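Local coordinates for alanine racemase (Enterococcus faecalis, PDB 3E6E), which belongs to the alanine racemase family, pairing an N-terminal barrel of the TIM type with a C-terminal beta domain, and holds the ligand DCS in its pocket, at residues R128-V133 and G165-F170; R200-S205 and P217-R222. The protein carries 1 engineered substitution. One frame throughout, in Å; residues are numbered along the deposited sequence.

How the contacts relate
Contacts 1 and 2 lie about 9 Å apart, centre to centre, on the wall of one parallel barrel, and strands 165-167 and 201-203, one from each contact, are neighbours in it. Contact 1 is wholly buried and is a regular parallel strand pair, knit by backbone bonds, with K132 and F167 packed together on one face and L131 and I166 on the other. Contact 2 is only partly buried: its strands splay, P217 and G218 are solvent-exposed, and an asparagine side chain, a water and an arginine do much of the bonding. The two meet where T168 O accepts from R222 NH1, and both reach DCS, contact 1 through H169 and contact 2 through R222.

Contact 1: residues R128-V133 and G165-F170; sequences RVHLKV and GIFTHF. With DCS (D-[3-hydroxy-2-methyl-5-phosphonooxymethyl-pyridin-4-ylmethyl]-N,O-cycloserylamide), chain D.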
loop_
_atom_site.group_PDB
_atom_site.type_symbol
_atom_site.label_atom_id
_atom_site.label_comp_id
_atom_site.label_asym_id
_atom_site.label_seq_id
_atom_site.Cartn_x
_atom_site.Cartn_y
_atom_site.Cartn_z
ATOM N N ARG A 128 -26.981 -6.704 -17.918
ATOM C CA ARG A 128 -27.550 -6.392 -16.607
ATOM C C ARG A 128 -26.973 -5.051 -16.145
ATOM O O ARG A 128 -25.837 -4.998 -15.680
ATOM C CB ARG A 128 -27.177 -7.497 -15.604
ATOM C CG ARG A 128 -27.097 -8.894 -16.227
ATOM C CD ARG A 128 -26.692 -9.965 -15.211
ATOM N NE ARG A 128 -27.823 -10.643 -14.574
ATOM C CZ ARG A 128 -28.531 -11.617 -15.143
ATOM N NH1 ARG A 128 -28.226 -12.032 -16.365
ATOM N NH2 ARG A 128 -29.541 -12.183 -14.490
ATOM N N VAL A 129 -27.750 -3.974 -16.280
ATOM C CA VAL A 129 -27.286 -2.639 -15.895
ATOM C C VAL A 129 -27.969 -2.055 -14.670
ATOM O O VAL A 129 -29.112 -2.356 -14.384
ATOM C CB VAL A 129 -27.467 -1.592 -17.040
ATOM C CG1 VAL A 129 -27.076 -2.195 -18.381
ATOM C CG2 VAL A 129 -28.886 -1.078 -17.057
ATOM N N HIS A 130 -27.240 -1.208 -13.955
ATOM C CA HIS A 130 -27.749 -0.520 -12.777
ATOM C C HIS A 130 -27.525 0.960 -13.076
ATOM O O HIS A 130 -26.404 1.371 -13.411
ATOM C CB HIS A 130 -26.972 -0.933 -11.521
ATOM C CG HIS A 130 -27.352 -2.278 -10.981
ATOM N ND1 HIS A 130 -28.005 -2.439 -9.778
ATOM C CD2 HIS A 130 -27.155 -3.527 -11.470
ATOM C CE1 HIS A 130 -28.193 -3.727 -9.550
ATOM N NE2 HIS A 130 -27.687 -4.409 -10.561
ATOM N N LEU A 131 -28.586 1.756 -12.981
ATOM C CA LEU A 131 -28.490 3.182 -13.269
ATOM C C LEU A 131 -28.200 3.995 -12.023
ATOM O O LEU A 131 -29.066 4.164 -11.174
ATOM C CB LEU A 131 -29.787 3.667 -13.929
ATOM C CG LEU A 131 -29.932 3.521 -15.451
ATOM C CD1 LEU A 131 -29.396 2.191 -15.906
ATOM C CD2 LEU A 131 -31.405 3.667 -15.835
ATOM N N LYS A 132 -26.984 4.511 -11.906
ATOM C CA LYS A 132 -26.660 5.296 -10.720
ATOM C C LYS A 132 -27.031 6.763 -10.890
ATOM O O LYS A 132 -26.601 7.428 -11.835
ATOM C CB LYS A 132 -25.167 5.198 -10.350
ATOM C CG LYS A 132 -24.868 5.819 -8.962
ATOM C CD LYS A 132 -23.375 5.980 -8.635
ATOM C CE LYS A 132 -23.172 6.667 -7.267
ATOM N NZ LYS A 132 -21.736 6.910 -6.912
ATOM N N VAL A 133 -27.836 7.257 -9.960
ATOM C CA VAL A 133 -28.243 8.648 -9.961
ATOM C C VAL A 133 -27.482 9.391 -8.846
ATOM O O VAL A 133 -27.441 8.941 -7.704
ATOM C CB VAL A 133 -29.785 8.773 -9.774
ATOM C CG1 VAL A 133 -30.290 7.676 -8.876
ATOM C CG2 VAL A 133 -30.141 10.119 -9.192
ATOM N N GLY A 165 -31.351 -2.647 -11.782
ATOM C CA GLY A 165 -31.712 -1.755 -10.694
ATOM C C GLY A 165 -31.265 -0.313 -10.755
ATOM O O GLY A 165 -30.594 0.110 -11.690
ATOM N N ILE A 166 -31.686 0.448 -9.754
ATOM C CA ILE A 166 -31.308 1.846 -9.614
ATOM C C ILE A 166 -30.761 1.954 -8.202
ATOM O O ILE A 166 -31.115 1.176 -7.314
ATOM C CB ILE A 166 -32.503 2.849 -9.711
ATOM C CG1 ILE A 166 -33.807 2.106 -9.948
ATOM C CG2 ILE A 166 -32.244 3.886 -10.782
ATOM C CD1 ILE A 166 -34.471 1.690 -8.667
ATOM N N PHE A 167 -29.897 2.931 -7.995
ATOM C CA PHE A 167 -29.308 3.143 -6.687
ATOM C C PHE A 167 -28.535 4.445 -6.666
ATOM O O PHE A 167 -28.237 5.039 -7.714
ATOM C CB PHE A 167 -28.342 2.009 -6.362
ATOM C CG PHE A 167 -27.101 2.031 -7.188
ATOM C CD1 PHE A 167 -25.884 2.418 -6.635
ATOM C CD2 PHE A 167 -27.151 1.691 -8.528
ATOM C CE1 PHE A 167 -24.726 2.466 -7.418
ATOM C CE2 PHE A 167 -26.009 1.736 -9.318
ATOM C CZ PHE A 167 -24.791 2.124 -8.764
ATOM N N THR A 168 -28.228 4.879 -5.453
ATOM C CA THR A 168 -27.428 6.067 -5.252
ATOM C C THR A 168 -26.515 5.793 -4.054
ATOM O O THR A 168 -26.575 4.719 -3.439
ATOM C CB THR A 168 -28.272 7.295 -4.982
ATOM O OG1 THR A 168 -27.445 8.451 -5.123
ATOM C CG2 THR A 168 -28.833 7.264 -3.578
ATOM N N HIS A 169 -25.669 6.753 -3.711
ATOM C CA HIS A 169 -24.752 6.532 -2.618
ATOM C C HIS A 169 -24.728 7.748 -1.720
ATOM O O HIS A 169 -24.692 8.876 -2.191
ATOM C CB HIS A 169 -23.357 6.239 -3.182
ATOM C CG HIS A 169 -22.356 5.843 -2.137
ATOM N ND1 HIS A 169 -22.482 4.696 -1.377
ATOM C CD2 HIS A 169 -21.245 6.472 -1.685
ATOM C CE1 HIS A 169 -21.496 4.641 -0.503
ATOM N NE2 HIS A 169 -20.732 5.706 -0.668
ATOM N N PHE A 170 -24.759 7.521 -0.418
ATOM C CA PHE A 170 -24.742 8.630 0.519
ATOM C C PHE A 170 -23.320 9.087 0.867
ATOM O O PHE A 170 -22.373 8.283 0.822
ATOM C CB PHE A 170 -25.497 8.223 1.772
ATOM C CG PHE A 170 -26.969 8.014 1.548
ATOM C CD1 PHE A 170 -27.834 9.100 1.492
ATOM C CD2 PHE A 170 -27.492 6.729 1.429
ATOM C CE1 PHE A 170 -29.196 8.911 1.335
ATOM C CE2 PHE A 170 -28.857 6.535 1.266
ATOM C CZ PHE A 170 -29.712 7.628 1.223
HETATM N N1 DCS D . -21.681 1.387 -2.359
HETATM C C2 DCS D . -20.829 2.197 -3.180
HETATM C C2A DCS D . -21.338 2.812 -4.469
HETATM C C3 DCS D . -19.516 2.402 -2.741
HETATM O O3 DCS D . -18.647 3.150 -3.457
HETATM C C4 DCS D . -19.089 1.787 -1.494
HETATM C C4A DCS D . -17.671 2.008 -1.004
HETATM C C5 DCS D . -20.042 0.979 -0.732
HETATM C C6 DCS D . -21.302 0.800 -1.184
HETATM C C5A DCS D . -19.696 0.308 0.575
HETATM O O4P DCS D . -19.465 1.319 1.559
HETATM P P DCS D . -19.073 1.053 3.079
HETATM O O1P DCS D . -20.171 0.308 3.665
HETATM O O2P DCS D . -17.818 0.309 3.120
HETATM O O3P DCS D . -18.933 2.351 3.729
HETATM N N DCS D . -17.398 3.491 -0.833
HETATM C CA DCS D . -16.148 3.946 -0.387
HETATM C C DCS D . -15.144 4.544 -1.205
HETATM O O DCS D . -15.221 4.735 -2.554
HETATM N ND DCS D . -14.132 4.881 -0.443
HETATM O OG DCS D . -14.423 4.525 0.857
HETATM C CB DCS D . -15.647 3.956 0.885
#
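K132 runs from strand 129-132 across the F167 ring of strand 165-167 toward the ligand. Its CB lies 3.5 Å from F167 CZ. With CG anti to the backbone N (chi1 -170°), the next methylene comes over the ring face, a CH-pi contact with CG 4.0 Å from the F167 centroid. CD stays near F167 CE1, and beyond the ring CE and NZ reach H169 CB, CE at 4.1 Å. A long aliphatic chain suits this place: it covers an aromatic face yet ends in an amine near the pocket. H169 in turn lays one imidazole face over the pyridine ring of DCS, ND1 3.5 Å from C2, while its NE2 is bonded to Y267 of the second subunit. Behind them the backbones pair in parallel, L131 N to G165 O at 2.9 Å and V133 N to F167 O at 3.2 Å. Farther along, the T168 hydroxyl donates to V133 O (2.6 Å). G165, lacking a side chain, lets the H130 ring lie face-on over its N; H130 ND1 is hydrogen-bonded to H203 NE2. Helix 145-158 links the strands, making this a beta-alpha-beta unit of a TIM-type barrel, with ligand-site H169 in the loop after strand 165-167.

Contact 2: residues R200-S205 and P217-R222; sequences RYVHVS and PGNMIR. With DCS (D-[3-hydroxy-2-methyl-5-phosphonooxymethyl-pyridin-4-ylmethyl]-N,O-cycloserylamide), chain D.
P217 approaches V204 through its carbonyl O, which faces the CG2 methyl. At G218 the CA packs against V202 O; a CB here would crowd that oxygen and, at these backbone angles, also jam against the preceding carbonyl, so glycine fits. N219 bonds V202 twice. Its N donates to V202 O (2.9 Å), while OD1, serving as a backbone carbonyl would, receives V202 N (3.3 Å) from above the amide plane; ND2 adds a weak bond to R200 O. A short amide that both gives and accepts suits this spot beside two backbone groups.

M220 starts with CG anti to its N (chi1 -179°) and then bends, bringing SD over the H203 ring face, 4.1 Å from its centroid, with CE over the same ring. The flexible, polarisable thioether also makes an oblique Met-aromatic contact with Y201. Strands 201-203 and 220-223 are the seventh and eighth of the TIM-type barrel; segments 201-203 and 220-222 run 52° apart, consistent with the lack of a regular ladder between them, and a water bridges instead, donating to M220 O (2.8 Å) and accepting from S205 N (2.7 Å).

Beta-branched I221 sets its CG2 methyl against S205 CB at 3.4 Å. A direct backbone bond follows at R222, whose N donates to S205 O (2.8 Å). Its guanidinium stands 81° to the H203 ring, and NH1 donates in the ring plane to H203 ND1, an atom less surely placed, and also to T168 O; the NE2 side of that ring faces H130. R222 NE donates to DCS N1 (3.0 Å), NH2 more weakly, a pairing expected to disfavour protonation of that nitrogen.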
loop_
_atom_site.group_PDB
_atom_site.type_symbol
_atom_site.label_atom_id
_atom_site.label_comp_id
_atom_site.label_asym_id
_atom_site.label_seq_id
_atom_site.Cartn_x
_atom_site.Cartn_y
_atom_site.Cartn_z
ATOM N N ARG A 200 -35.394 -5.033 -10.366
ATOM C CA ARG A 200 -35.217 -6.024 -9.315
ATOM C C ARG A 200 -34.618 -5.431 -8.064
ATOM O O ARG A 200 -35.029 -5.765 -6.957
ATOM C CB ARG A 200 -34.314 -7.156 -9.796
ATOM C CG ARG A 200 -34.304 -8.379 -8.884
ATOM C CD ARG A 200 -33.354 -9.454 -9.408
ATOM N NE ARG A 200 -33.479 -9.651 -10.857
ATOM C CZ ARG A 200 -32.792 -10.549 -11.563
ATOM N NH1 ARG A 200 -31.922 -11.356 -10.957
ATOM N NH2 ARG A 200 -32.953 -10.617 -12.882
ATOM N N TYR A 201 -33.640 -4.548 -8.243
ATOM C CA TYR A 201 -32.945 -3.922 -7.116
ATOM C C TYR A 201 -33.085 -2.403 -7.002
ATOM O O TYR A 201 -32.930 -1.669 -7.973
ATOM C CB TYR A 201 -31.457 -4.277 -7.173
ATOM C CG TYR A 201 -31.179 -5.754 -7.092
ATOM C CD1 TYR A 201 -30.643 -6.442 -8.177
ATOM C CD2 TYR A 201 -31.419 -6.461 -5.919
ATOM C CE1 TYR A 201 -30.343 -7.805 -8.095
ATOM C CE2 TYR A 201 -31.125 -7.822 -5.824
ATOM C CZ TYR A 201 -30.583 -8.489 -6.913
ATOM O OH TYR A 201 -30.252 -9.826 -6.809
ATOM N N VAL A 202 -33.381 -1.940 -5.796
ATOM C CA VAL A 202 -33.516 -0.519 -5.542
ATOM C C VAL A 202 -32.709 -0.321 -4.268
ATOM O O VAL A 202 -33.193 -0.568 -3.162
ATOM C CB VAL A 202 -34.995 -0.147 -5.347
ATOM C CG1 VAL A 202 -35.157 1.375 -5.314
ATOM C CG2 VAL A 202 -35.811 -0.751 -6.476
ATOM N N HIS A 203 -31.461 0.107 -4.437
ATOM C CA HIS A 203 -30.551 0.267 -3.311
ATOM C C HIS A 203 -29.852 1.599 -3.121
ATOM O O HIS A 203 -29.401 2.233 -4.072
ATOM C CB HIS A 203 -29.509 -0.844 -3.361
ATOM C CG HIS A 203 -28.944 -1.096 -4.726
ATOM N ND1 HIS A 203 -27.759 -0.541 -5.157
ATOM C CD2 HIS A 203 -29.379 -1.886 -5.737
ATOM C CE1 HIS A 203 -27.484 -0.983 -6.373
ATOM N NE2 HIS A 203 -28.450 -1.800 -6.747
ATOM N N VAL A 204 -29.740 1.997 -1.858
ATOM C CA VAL A 204 -29.114 3.261 -1.490
ATOM C C VAL A 204 -28.239 3.092 -0.252
ATOM O O VAL A 204 -27.316 3.868 -0.031
ATOM C CB VAL A 204 -30.189 4.319 -1.154
ATOM C CG1 VAL A 204 -31.241 4.352 -2.243
ATOM C CG2 VAL A 204 -30.838 3.999 0.188
ATOM N N SER A 205 -28.548 2.063 0.538
ATOM C CA SER A 205 -27.879 1.764 1.802
ATOM C C SER A 205 -26.470 1.195 1.828
ATOM O O SER A 205 -26.137 0.288 1.074
ATOM C CB SER A 205 -28.754 0.828 2.624
ATOM O OG SER A 205 -30.018 1.400 2.859
ATOM N N PRO A 217 -35.828 3.864 2.264
ATOM C CA PRO A 217 -36.391 2.984 1.214
ATOM C C PRO A 217 -35.365 2.145 0.434
ATOM O O PRO A 217 -34.325 2.650 0.038
ATOM C CB PRO A 217 -37.110 3.968 0.284
ATOM C CG PRO A 217 -37.449 5.108 1.178
ATOM C CD PRO A 217 -36.223 5.265 2.033
ATOM N N GLY A 218 -35.662 0.874 0.189
ATOM C CA GLY A 218 -34.728 0.049 -0.556
ATOM C C GLY A 218 -34.956 -1.423 -0.297
ATOM O O GLY A 218 -35.533 -1.788 0.725
ATOM N N ASN A 219 -34.505 -2.276 -1.211
ATOM C CA ASN A 219 -34.693 -3.713 -1.046
ATOM C C ASN A 219 -33.376 -4.500 -1.074
ATOM O O ASN A 219 -33.365 -5.730 -1.145
ATOM C CB ASN A 219 -35.660 -4.252 -2.114
ATOM C CG ASN A 219 -35.100 -4.161 -3.513
ATOM O OD1 ASN A 219 -33.917 -4.410 -3.739
ATOM N ND2 ASN A 219 -35.953 -3.819 -4.471
ATOM N N MET A 220 -32.274 -3.767 -1.020
ATOM C CA MET A 220 -30.939 -4.351 -1.004
ATOM C C MET A 220 -29.929 -3.326 -0.499
ATOM O O MET A 220 -29.983 -2.150 -0.875
ATOM C CB MET A 220 -30.511 -4.810 -2.398
ATOM C CG MET A 220 -29.118 -5.458 -2.419
ATOM S SD MET A 220 -27.937 -4.670 -3.546
ATOM C CE MET A 220 -27.222 -3.545 -2.502
ATOM N N ILE A 221 -29.007 -3.763 0.350
ATOM C CA ILE A 221 -28.000 -2.840 0.850
ATOM C C ILE A 221 -26.630 -3.332 0.452
ATOM O O ILE A 221 -26.409 -4.539 0.304
ATOM C CB ILE A 221 -28.045 -2.699 2.384
ATOM C CG1 ILE A 221 -27.446 -3.941 3.039
ATOM C CG2 ILE A 221 -29.492 -2.479 2.853
ATOM C CD1 ILE A 221 -27.346 -3.816 4.531
ATOM N N ARG A 222 -25.720 -2.386 0.256
ATOM C CA ARG A 222 -24.346 -2.694 -0.115
ATOM C C ARG A 222 -23.439 -2.643 1.125
ATOM O O ARG A 222 -22.717 -1.683 1.340
ATOM C CB ARG A 222 -23.866 -1.694 -1.165
ATOM C CG ARG A 222 -24.356 -1.976 -2.585
ATOM C CD ARG A 222 -25.111 -0.793 -3.128
ATOM N NE ARG A 222 -24.482 0.454 -2.713
ATOM C CZ ARG A 222 -25.010 1.656 -2.915
ATOM N NH1 ARG A 222 -26.176 1.773 -3.539
ATOM N NH2 ARG A 222 -24.389 2.745 -2.469
HETATM N N1 DCS D . -21.681 1.387 -2.359
HETATM C C2 DCS D . -20.829 2.197 -3.180
HETATM C C2A DCS D . -21.338 2.812 -4.469
HETATM C C3 DCS D . -19.516 2.402 -2.741
HETATM O O3 DCS D . -18.647 3.150 -3.457
HETATM C C4 DCS D . -19.089 1.787 -1.494
HETATM C C4A DCS D . -17.671 2.008 -1.004
HETATM C C5 DCS D . -20.042 0.979 -0.732
HETATM C C6 DCS D . -21.302 0.800 -1.184
HETATM C C5A DCS D . -19.696 0.308 0.575
HETATM O O4P DCS D . -19.465 1.319 1.559
HETATM P P DCS D . -19.073 1.053 3.079
HETATM O O1P DCS D . -20.171 0.308 3.665
HETATM O O2P DCS D . -17.818 0.309 3.120
HETATM O O3P DCS D . -18.933 2.351 3.729
HETATM N N DCS D . -17.398 3.491 -0.833
HETATM C CA DCS D . -16.148 3.946 -0.387
HETATM C C DCS D . -15.144 4.544 -1.205
HETATM O O DCS D . -15.221 4.735 -2.554
HETATM N ND DCS D . -14.132 4.881 -0.443
HETATM O OG DCS D . -14.423 4.525 0.857
HETATM C CB DCS D . -15.647 3.956 0.885
HETATM O O HOH W 1 -30.641 0.395 0.176
#